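Local atomic coordinates of lactate racemase (Thermoanaerobacterium thermosaccharolyticum, PDB entry 2YJG), a protein that catalyses the interconversion of D- and L-lactate with a nickel pincer cofactor derived from nicotinic acid mononucleotide. Residues Val131-Ile144 against Gly151-Asp163. Residues are numbered along the deposited sequence; the frame is centred on the assembly and turned at random.
Sequences VVHDSRNSENMELI and GKLEINKLAVEAD
An antiparallel beta hairpin, strand 141-146 against strand 152-156, runs directly into helix 157-161, and the loop after Val132 is tied to that junction. Glu142 and Ile155 form a hydrogen-bonded pair, with Glu142 N to Ile155 O at 2.8 Å and Ile155 N returning to Glu142 O; Ile144 N continues the ladder to Leu153 O. Past the last bridge, Lys157 N reaches Asn140 O at 2.8 Å in a nearly straight bond, which joins the first turn of the helix to the 3-10 segment.

Asn156 is the helix N-cap: its OD1 accepts Leu158 N at 3.1 Å, in the carbonyl plane. With CG anti to the backbone N (chi1 -160°), the amide also comes to the edge of the His133 ring, where Asn156 ND2 donates to His133 ND1 at 2.9 Å, nearly straight at 175°. The bond lies in both the ring and amide planes, although these are turned 50° apart. Water 1 accepts from the same ND2 and donates to Val132 O. A leucine here would probably leave Leu158 N uncapped and His133 ND1 without its donor.

Farther along the hairpin from Asn156, Ile144 CD1 presses on Leu153 CD2 at a tight 3.3 Å, while Ile144 CG2 meets Val160 CG2 at 3.9 Å on the helix. Because His133 NE2 bonds Ala191 O, ND1 accepts as the unprotonated nitrogen, an arrangement consistent with a neutral imidazole whose rotation is fixed from two sides.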
loop_
_atom_site.group_PDB
_atom_site.type_symbol
_atom_site.label_atom_id
_atom_site.label_comp_id
_atom_site.label_asym_id
_atom_site.label_seq_id
_atom_site.Cartn_x
_atom_site.Cartn_y
_atom_site.Cartn_z
ATOM N N VAL A 131 4.693 3.909 -9.087
ATOM C CA VAL A 131 5.402 2.960 -9.900
ATOM C C VAL A 131 6.830 2.935 -9.383
ATOM O O VAL A 131 7.394 3.985 -9.074
ATOM C CB VAL A 131 5.364 3.441 -11.368
ATOM C CG1 VAL A 131 6.135 2.516 -12.308
ATOM C CG2 VAL A 131 3.904 3.600 -11.848
ATOM N N VAL A 132 7.438 1.744 -9.335
ATOM C CA VAL A 132 8.776 1.584 -8.772
ATOM C C VAL A 132 9.787 1.406 -9.919
ATOM O O VAL A 132 9.581 0.579 -10.825
ATOM C CB VAL A 132 8.834 0.399 -7.752
ATOM C CG1 VAL A 132 10.190 0.224 -7.227
ATOM C CG2 VAL A 132 7.845 0.598 -6.584
ATOM N N HIS A 133 10.850 2.219 -9.927
ATOM C CA HIS A 133 11.861 2.111 -10.947
ATOM C C HIS A 133 12.607 0.823 -10.735
ATOM O O HIS A 133 12.962 0.483 -9.589
ATOM C CB HIS A 133 12.875 3.251 -10.825
ATOM C CG HIS A 133 14.006 3.159 -11.797
ATOM N ND1 HIS A 133 13.826 3.181 -13.164
ATOM C CD2 HIS A 133 15.337 3.042 -11.592
ATOM C CE1 HIS A 133 15.003 3.064 -13.755
ATOM N NE2 HIS A 133 15.932 2.983 -12.820
ATOM N N ASP A 134 12.894 0.137 -11.837
ATOM C CA ASP A 134 13.773 -1.054 -11.767
ATOM C C ASP A 134 14.888 -0.855 -12.809
ATOM O O ASP A 134 14.684 -0.899 -14.036
ATOM C CB ASP A 134 12.968 -2.319 -12.008
ATOM C CG ASP A 134 13.800 -3.569 -12.007
ATOM O OD1 ASP A 134 15.037 -3.542 -11.672
ATOM O OD2 ASP A 134 13.165 -4.600 -12.376
ATOM N N SER A 135 16.053 -0.542 -12.263
ATOM C CA SER A 135 17.225 -0.219 -13.074
ATOM C C SER A 135 17.704 -1.474 -13.824
ATOM O O SER A 135 18.465 -1.354 -14.775
ATOM C CB SER A 135 18.355 0.310 -12.221
ATOM O OG SER A 135 18.853 -0.679 -11.328
ATOM N N ARG A 136 17.254 -2.648 -13.380
ATOM C CA ARG A 136 17.691 -3.906 -13.981
ATOM C C ARG A 136 16.737 -4.471 -15.049
ATOM O O ARG A 136 17.055 -5.504 -15.670
ATOM C CB ARG A 136 17.963 -4.920 -12.894
ATOM C CG ARG A 136 19.125 -4.531 -12.026
ATOM C CD ARG A 136 19.331 -5.426 -10.830
ATOM N NE ARG A 136 20.430 -4.922 -9.997
ATOM C CZ ARG A 136 20.334 -3.901 -9.147
ATOM N NH1 ARG A 136 19.186 -3.271 -8.980
ATOM N NH2 ARG A 136 21.403 -3.511 -8.462
ATOM N N ASN A 137 15.619 -3.788 -15.302
ATOM C CA ASN A 137 14.669 -4.190 -16.339
ATOM C C ASN A 137 14.807 -3.380 -17.612
ATOM O O ASN A 137 14.196 -2.336 -17.762
ATOM C CB ASN A 137 13.206 -4.124 -15.848
ATOM C CG ASN A 137 12.210 -4.745 -16.855
ATOM O OD1 ASN A 137 12.601 -5.306 -17.876
ATOM N ND2 ASN A 137 10.922 -4.606 -16.571
ATOM N N SER A 138 15.572 -3.920 -18.553
ATOM C CA SER A 138 15.914 -3.230 -19.786
ATOM C C SER A 138 14.718 -2.868 -20.634
ATOM O O SER A 138 14.759 -1.870 -21.344
ATOM C CB SER A 138 16.860 -4.100 -20.604
ATOM O OG SER A 138 17.720 -4.807 -19.718
ATOM N N GLU A 139 13.658 -3.667 -20.542
ATOM C CA GLU A 139 12.436 -3.472 -21.309
ATOM C C GLU A 139 11.746 -2.174 -20.932
ATOM O O GLU A 139 11.078 -1.534 -21.780
ATOM C CB GLU A 139 11.472 -4.646 -21.067
ATOM C CG GLU A 139 10.210 -4.685 -21.970
ATOM C CD GLU A 139 9.159 -5.697 -21.467
ATOM O OE1 GLU A 139 9.540 -6.678 -20.765
ATOM O OE2 GLU A 139 7.960 -5.493 -21.749
ATOM N N ASN A 140 11.891 -1.781 -19.665
ATOM C CA ASN A 140 11.358 -0.495 -19.233
ATOM C C ASN A 140 12.300 0.724 -19.304
ATOM O O ASN A 140 11.938 1.820 -18.843
ATOM C CB ASN A 140 10.823 -0.615 -17.821
ATOM C CG ASN A 140 9.878 0.486 -17.497
ATOM O OD1 ASN A 140 9.072 0.895 -18.351
ATOM N ND2 ASN A 140 9.967 1.008 -16.262
ATOM N N MET A 141 13.482 0.531 -19.892
ATOM C CA MET A 141 14.481 1.590 -20.110
ATOM C C MET A 141 14.455 2.045 -21.553
ATOM O O MET A 141 14.186 1.222 -22.432
ATOM C CB MET A 141 15.909 1.069 -19.854
ATOM C CG MET A 141 16.189 0.503 -18.487
ATOM S SD MET A 141 16.162 1.778 -17.225
ATOM C CE MET A 141 16.487 0.798 -15.846
ATOM N N GLU A 142 14.767 3.317 -21.797
ATOM C CA GLU A 142 14.940 3.838 -23.147
ATOM C C GLU A 142 16.245 4.610 -23.311
ATOM O O GLU A 142 16.563 5.498 -22.530
ATOM C CB GLU A 142 13.792 4.755 -23.503
ATOM C CG GLU A 142 13.740 5.177 -24.944
ATOM C CD GLU A 142 12.389 5.799 -25.311
ATOM O OE1 GLU A 142 11.356 5.301 -24.824
ATOM O OE2 GLU A 142 12.375 6.792 -26.061
ATOM N N LEU A 143 17.003 4.275 -24.354
ATOM C CA LEU A 143 18.159 5.078 -24.731
ATOM C C LEU A 143 17.669 6.430 -25.188
ATOM O O LEU A 143 16.794 6.520 -26.081
ATOM C CB LEU A 143 18.968 4.361 -25.826
ATOM C CG LEU A 143 20.180 5.075 -26.431
ATOM C CD1 LEU A 143 21.266 5.452 -25.357
ATOM C CD2 LEU A 143 20.756 4.177 -27.526
ATOM N N ILE A 144 18.163 7.497 -24.562
ATOM C CA ILE A 144 17.757 8.845 -24.938
ATOM C C ILE A 144 18.872 9.743 -25.414
ATOM O O ILE A 144 18.621 10.835 -25.872
ATOM C CB ILE A 144 17.046 9.593 -23.820
ATOM C CG1 ILE A 144 17.846 9.535 -22.512
ATOM C CG2 ILE A 144 15.590 9.073 -23.712
ATOM C CD1 ILE A 144 17.535 10.678 -21.555
ATOM N N GLY A 151 29.394 8.381 -22.727
ATOM C CA GLY A 151 28.512 7.254 -22.387
ATOM C C GLY A 151 27.056 7.351 -22.853
ATOM O O GLY A 151 26.450 8.438 -22.897
ATOM N N LYS A 152 26.476 6.198 -23.163
ATOM C CA LYS A 152 25.035 6.129 -23.416
ATOM C C LYS A 152 24.243 6.542 -22.155
ATOM O O LYS A 152 24.739 6.383 -21.021
ATOM C CB LYS A 152 24.634 4.704 -23.764
ATOM C CG LYS A 152 24.869 4.315 -25.194
ATOM C CD LYS A 152 24.515 2.829 -25.403
ATOM C CE LYS A 152 25.191 2.291 -26.638
ATOM N NZ LYS A 152 25.063 3.305 -27.690
ATOM N N LEU A 153 23.036 7.042 -22.377
ATOM C CA LEU A 153 22.116 7.434 -21.318
ATOM C C LEU A 153 20.790 6.681 -21.519
ATOM O O LEU A 153 20.122 6.851 -22.546
ATOM C CB LEU A 153 21.894 8.948 -21.375
ATOM C CG LEU A 153 20.836 9.523 -20.426
ATOM C CD1 LEU A 153 21.270 9.088 -19.018
ATOM C CD2 LEU A 153 20.680 11.022 -20.550
ATOM N N GLU A 154 20.447 5.807 -20.582
ATOM C CA GLU A 154 19.203 5.028 -20.653
ATOM C C GLU A 154 18.421 5.359 -19.415
ATOM O O GLU A 154 18.966 5.231 -18.310
ATOM C CB GLU A 154 19.519 3.533 -20.695
ATOM C CG GLU A 154 20.555 3.245 -21.822
ATOM C CD GLU A 154 21.246 1.911 -21.751
ATOM O OE1 GLU A 154 21.442 1.354 -20.649
ATOM O OE2 GLU A 154 21.623 1.421 -22.854
ATOM N N ILE A 155 17.190 5.829 -19.581
ATOM C CA ILE A 155 16.335 6.094 -18.414
ATOM C C ILE A 155 14.958 5.400 -18.500
ATOM O O ILE A 155 14.562 4.922 -19.566
ATOM C CB ILE A 155 16.252 7.559 -18.075
ATOM C CG1 ILE A 155 15.596 8.406 -19.182
ATOM C CG2 ILE A 155 17.683 8.134 -17.809
ATOM C CD1 ILE A 155 15.108 9.741 -18.713
ATOM N N ASN A 156 14.259 5.335 -17.374
ATOM C CA ASN A 156 12.894 4.771 -17.334
ATOM C C ASN A 156 11.967 5.397 -18.397
ATOM O O ASN A 156 11.813 6.650 -18.492
ATOM C CB ASN A 156 12.305 4.992 -15.946
ATOM C CG ASN A 156 11.157 4.070 -15.614
ATOM O OD1 ASN A 156 10.073 4.144 -16.219
ATOM N ND2 ASN A 156 11.363 3.233 -14.612
ATOM N N LYS A 157 11.347 4.506 -19.178
ATOM C CA LYS A 157 10.435 4.894 -20.271
ATOM C C LYS A 157 9.262 5.784 -19.860
ATOM O O LYS A 157 8.835 6.643 -20.598
ATOM C CB LYS A 157 9.846 3.625 -20.937
ATOM C CG LYS A 157 9.882 3.716 -22.477
ATOM C CD LYS A 157 9.694 2.342 -23.200
ATOM C CE LYS A 157 8.521 1.521 -22.640
ATOM N NZ LYS A 157 8.293 0.198 -23.383
ATOM N N LEU A 158 8.712 5.510 -18.703
ATOM C CA LEU A 158 7.620 6.321 -18.171
ATOM C C LEU A 158 7.995 7.772 -18.110
ATOM O O LEU A 158 7.213 8.642 -18.448
ATOM C CB LEU A 158 7.302 5.820 -16.773
ATOM C CG LEU A 158 5.962 6.286 -16.223
ATOM C CD1 LEU A 158 4.805 5.576 -16.981
ATOM C CD2 LEU A 158 5.945 5.942 -14.746
ATOM N N ALA A 159 9.219 8.041 -17.647
ATOM C CA ALA A 159 9.736 9.407 -17.591
ATOM C C ALA A 159 9.839 10.074 -18.970
ATOM O O ALA A 159 9.514 11.254 -19.131
ATOM C CB ALA A 159 11.092 9.391 -16.896
ATOM N N VAL A 160 10.314 9.298 -19.931
ATOM C CA VAL A 160 10.511 9.737 -21.310
ATOM C C VAL A 160 9.148 10.074 -21.938
ATOM O O VAL A 160 8.957 11.150 -22.490
ATOM C CB VAL A 160 11.181 8.632 -22.165
ATOM C CG1 VAL A 160 11.407 9.178 -23.580
ATOM C CG2 VAL A 160 12.527 8.109 -21.512
ATOM N N GLU A 161 8.183 9.179 -21.758
ATOM C CA GLU A 161 6.806 9.334 -22.319
ATOM C C GLU A 161 5.954 10.468 -21.726
ATOM O O GLU A 161 5.017 10.929 -22.365
ATOM C CB GLU A 161 6.017 8.041 -22.085
ATOM C CG GLU A 161 6.533 6.852 -22.799
ATOM C CD GLU A 161 5.894 5.547 -22.255
ATOM O OE1 GLU A 161 5.068 5.621 -21.279
ATOM O OE2 GLU A 161 6.222 4.468 -22.824
ATOM N N ALA A 162 6.302 10.909 -20.517
ATOM C CA ALA A 162 5.622 11.985 -19.850
ATOM C C ALA A 162 5.503 13.260 -20.671
ATOM O O ALA A 162 6.436 13.668 -21.355
ATOM C CB ALA A 162 6.319 12.301 -18.534
ATOM N N ASP A 163 4.317 13.853 -20.609
ATOM C CA ASP A 163 4.043 15.234 -21.065
ATOM C C ASP A 163 4.748 16.272 -20.257
ATOM O O ASP A 163 5.167 17.334 -20.758
ATOM C CB ASP A 163 2.562 15.542 -20.815
ATOM C CG ASP A 163 1.754 15.345 -21.987
ATOM O OD1 ASP A 163 2.324 14.879 -23.020
ATOM O OD2 ASP A 163 0.548 15.651 -21.899
HETATM O O HOH W 1 9.424 1.097 -13.591
#